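Local atomic coordinates of probable glucarate dehydratase (Mycobacterium smegmatis str. MC2 155, PDB entry 3VDG), a protein that probably catalyses the dehydration of glucarate, as a metal-dependent member of the enolase superfamily. Residues 251-262 with 277-287. Residues are numbered along the deposited sequence; the frame is centred on the assembly and turned at random. Where two conformers were deposited one is given.
Sequences PQTSVKVAAGLE and GMAEVAAQAPM
V281 packs into the inner side of helix 251-260, its CG2 3.5 Å from CB of S254 and 3.7 Å from CA of P251. That branch lies anti to the carbonyl carbon of V281 (chi1 177°, CG1 being anti to N), which turns it onto the first turn of the opposing helix. The hydroxyl of S254 is engaged within its own chain turn, by a hydrogen bond to O of T250. A turn further on, CB of A258 touches CB of A285 and SD of M287, both at 3.8 Å. The M287 chain, bent at chi2 and chi3, sets its methyl CE against the carbonyl oxygens of A258 and L261, where the helix gives way to loop. S254 and A258 on the facing side of helix 251-260 are small, in keeping with axes that approach to 9.1 Å and run in the same general direction, crossing at -29°. This is the neighbour-to-neighbour packing of outer helices in the (β/α)7β barrel of the enolase superfamily: strand 267-269 lies in sequence between them, and V281 also rests on L289 of strand 289-291, so the buried side faces the parallel sheet. The outward side is looser. There V255 and Q284 have side chains crossing at about a right angle; Q284 was deposited in two conformers, so the approach of its OE1 to CG1 of V255 holds for one of them and is doubtful. A water bridges the backbones here, donating to O of V255 at 2.9 Å and weakly to O of Q284. Beyond it, the extended E262 side chain crosses the CB-CG edge of exposed P286 obliquely, with its CB 3.8 Å from CG of P286.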
loop_
_atom_site.group_PDB
_atom_site.type_symbol
_atom_site.label_atom_id
_atom_site.label_comp_id
_atom_site.label_asym_id
_atom_site.label_seq_id
_atom_site.Cartn_x
_atom_site.Cartn_y
_atom_site.Cartn_z
ATOM N N PRO A 251 -3.293 24.154 23.437
ATOM C CA PRO A 251 -4.466 24.016 22.594
ATOM C C PRO A 251 -5.339 25.268 22.603
ATOM O O PRO A 251 -5.933 25.603 21.572
ATOM C CB PRO A 251 -5.194 22.811 23.203
ATOM C CG PRO A 251 -4.099 22.002 23.837
ATOM C CD PRO A 251 -3.178 23.053 24.417
ATOM N N GLN A 252 -5.399 25.973 23.735
ATOM C CA GLN A 252 -6.244 27.178 23.840
ATOM C C GLN A 252 -5.705 28.289 22.952
ATOM O O GLN A 252 -6.447 28.995 22.276
ATOM C CB GLN A 252 -6.352 27.664 25.308
ATOM C CG GLN A 252 -7.021 26.657 26.253
ATOM C CD GLN A 252 -6.235 25.350 26.400
ATOM O OE1 GLN A 252 -5.000 25.345 26.494
ATOM N NE2 GLN A 252 -6.951 24.235 26.415
ATOM N N THR A 253 -4.395 28.450 22.948
ATOM C CA THR A 253 -3.782 29.435 22.083
ATOM C C THR A 253 -3.991 29.055 20.601
ATOM O O THR A 253 -4.231 29.921 19.757
ATOM C CB THR A 253 -2.288 29.581 22.421
ATOM O OG1 THR A 253 -2.156 30.142 23.742
ATOM C CG2 THR A 253 -1.570 30.455 21.405
ATOM N N SER A 254 -3.906 27.758 20.297
ATOM C CA SER A 254 -4.032 27.281 18.908
ATOM C C SER A 254 -5.407 27.616 18.350
ATOM O O SER A 254 -5.549 27.996 17.181
ATOM C CB SER A 254 -3.833 25.760 18.860
ATOM O OG SER A 254 -2.526 25.424 19.323
ATOM N N VAL A 255 -6.422 27.436 19.186
ATOM C CA VAL A 255 -7.799 27.665 18.774
ATOM C C VAL A 255 -7.998 29.153 18.460
ATOM O O VAL A 255 -8.704 29.503 17.519
ATOM C CB VAL A 255 -8.798 27.151 19.835
ATOM C CG1 VAL A 255 -10.195 27.705 19.580
ATOM C CG2 VAL A 255 -8.814 25.628 19.881
ATOM N N LYS A 256 -7.329 30.033 19.200
ATOM C CA LYS A 256 -7.410 31.462 18.891
ATOM C C LYS A 256 -6.726 31.801 17.569
ATOM O O LYS A 256 -7.223 32.615 16.781
ATOM C CB LYS A 256 -6.797 32.298 20.023
ATOM C CG LYS A 256 -7.649 32.292 21.282
ATOM C CD LYS A 256 -6.875 32.834 22.473
ATOM C CE LYS A 256 -7.623 32.581 23.770
ATOM N NZ LYS A 256 -6.760 32.900 24.937
ATOM N N VAL A 257 -5.566 31.202 17.338
ATOM C CA VAL A 257 -4.861 31.426 16.082
ATOM C C VAL A 257 -5.724 30.939 14.917
ATOM O O VAL A 257 -5.907 31.650 13.925
ATOM C CB VAL A 257 -3.487 30.713 16.047
ATOM C CG1 VAL A 257 -2.850 30.864 14.664
ATOM C CG2 VAL A 257 -2.572 31.298 17.121
ATOM N N ALA A 258 -6.261 29.726 15.045
ATOM C CA ALA A 258 -7.098 29.156 13.983
ATOM C C ALA A 258 -8.328 30.031 13.693
ATOM O O ALA A 258 -8.669 30.289 12.525
ATOM C CB ALA A 258 -7.505 27.725 14.326
ATOM N N ALA A 259 -8.989 30.497 14.746
ATOM C CA ALA A 259 -10.170 31.345 14.567
ATOM C C ALA A 259 -9.767 32.621 13.863
ATOM O O ALA A 259 -10.430 33.060 12.931
ATOM C CB ALA A 259 -10.840 31.652 15.904
ATOM N N GLY A 260 -8.642 33.196 14.278
ATOM C CA GLY A 260 -8.155 34.422 13.684
ATOM C C GLY A 260 -7.692 34.265 12.254
ATOM O O GLY A 260 -7.655 35.231 11.512
ATOM N N LEU A 261 -7.323 33.055 11.851
ATOM C CA LEU A 261 -6.878 32.851 10.471
ATOM C C LEU A 261 -7.912 32.089 9.626
ATOM O O LEU A 261 -7.590 31.560 8.549
ATOM C CB LEU A 261 -5.506 32.158 10.434
ATOM C CG LEU A 261 -4.323 32.972 10.977
ATOM C CD1 LEU A 261 -3.057 32.119 10.993
ATOM C CD2 LEU A 261 -4.118 34.252 10.175
ATOM N N GLU A 262 -9.149 32.030 10.113
ATOM C CA GLU A 262 -10.212 31.398 9.351
ATOM C C GLU A 262 -10.207 31.953 7.925
ATOM O O GLU A 262 -10.116 33.159 7.729
ATOM C CB GLU A 262 -11.576 31.639 10.005
ATOM C CG GLU A 262 -12.732 31.115 9.162
ATOM C CD GLU A 262 -14.024 30.960 9.945
ATOM O OE1 GLU A 262 -14.088 31.443 11.089
ATOM O OE2 GLU A 262 -14.975 30.344 9.422
ATOM N N GLY A 277 -4.232 16.881 22.477
ATOM C CA GLY A 277 -4.271 18.323 22.228
ATOM C C GLY A 277 -4.642 18.656 20.778
ATOM O O GLY A 277 -5.480 19.536 20.513
ATOM N N MET A 278 -4.053 17.948 19.826
ATOM C CA MET A 278 -4.404 18.193 18.411
ATOM C C MET A 278 -5.896 17.946 18.161
ATOM O O MET A 278 -6.543 18.693 17.426
ATOM C CB MET A 278 -3.553 17.323 17.470
ATOM C CG MET A 278 -2.083 17.735 17.418
ATOM S SD MET A 278 -1.783 19.197 16.406
ATOM C CE MET A 278 -2.015 18.484 14.766
ATOM N N ALA A 279 -6.423 16.872 18.735
ATOM C CA ALA A 279 -7.841 16.539 18.569
ATOM C C ALA A 279 -8.708 17.660 19.146
ATOM O O ALA A 279 -9.699 18.050 18.538
ATOM C CB ALA A 279 -8.160 15.208 19.240
ATOM N N GLU A 280 -8.310 18.177 20.311
ATOM C CA GLU A 280 -8.992 19.323 20.936
ATOM C C GLU A 280 -9.001 20.516 19.995
ATOM O O GLU A 280 -10.030 21.144 19.805
ATOM C CB GLU A 280 -8.298 19.716 22.247
ATOM C CG GLU A 280 -9.121 20.608 23.159
ATOM C CD GLU A 280 -10.304 19.871 23.760
ATOM O OE1 GLU A 280 -11.268 20.532 24.201
ATOM O OE2 GLU A 280 -10.273 18.621 23.783
ATOM N N VAL A 281 -7.854 20.839 19.404
ATOM C CA VAL A 281 -7.800 21.984 18.516
ATOM C C VAL A 281 -8.651 21.730 17.266
ATOM O O VAL A 281 -9.378 22.623 16.821
ATOM C CB VAL A 281 -6.354 22.347 18.108
ATOM C CG1 VAL A 281 -6.340 23.495 17.114
ATOM C CG2 VAL A 281 -5.518 22.708 19.342
ATOM N N ALA A 282 -8.569 20.517 16.701
ATOM C CA ALA A 282 -9.246 20.245 15.422
ATOM C C ALA A 282 -10.763 20.376 15.563
ATOM O O ALA A 282 -11.457 20.741 14.605
ATOM C CB ALA A 282 -8.892 18.864 14.898
ATOM N N ALA A 283 -11.272 20.072 16.754
ATOM C CA ALA A 283 -12.720 20.170 17.004
ATOM C C ALA A 283 -13.225 21.604 16.801
ATOM O O ALA A 283 -14.396 21.816 16.495
ATOM C CB ALA A 283 -13.064 19.671 18.409
ATOM N N GLN A 284 -12.346 22.591 16.960
ATOM C CA GLN A 284 -12.749 23.991 16.822
ATOM C C GLN A 284 -12.171 24.658 15.576
ATOM O O GLN A 284 -12.744 25.605 15.055
ATOM C CB GLN A 284 -12.370 24.802 18.070
ATOM C CG GLN A 284 -12.939 24.265 19.382
ATOM C CD GLN A 284 -12.858 25.269 20.525
ATOM O OE1 GLN A 284 -13.192 26.442 20.363
ATOM N NE2 GLN A 284 -12.428 24.805 21.690
ATOM N N ALA A 285 -11.035 24.162 15.091
ATOM C CA ALA A 285 -10.361 24.815 13.973
ATOM C C ALA A 285 -11.175 24.706 12.676
ATOM O O ALA A 285 -11.645 23.628 12.319
ATOM C CB ALA A 285 -8.966 24.233 13.776
ATOM N N PRO A 286 -11.358 25.833 11.983
ATOM C CA PRO A 286 -12.131 25.822 10.739
ATOM C C PRO A 286 -11.322 25.240 9.572
ATOM O O PRO A 286 -11.903 24.676 8.657
ATOM C CB PRO A 286 -12.471 27.301 10.511
ATOM C CG PRO A 286 -11.429 28.059 11.273
ATOM C CD PRO A 286 -11.017 27.193 12.434
ATOM N N MET A 287 -9.995 25.349 9.604
ATOM C CA MET A 287 -9.182 24.692 8.570
ATOM C C MET A 287 -8.684 23.334 9.067
ATOM O O MET A 287 -8.647 23.070 10.273
ATOM C CB MET A 287 -8.007 25.578 8.111
ATOM C CG MET A 287 -6.877 25.762 9.136
ATOM S SD MET A 287 -7.297 26.712 10.634
ATOM C CE MET A 287 -7.447 28.354 9.920
HETATM O O HOH W 1 -10.649 27.956 16.084
#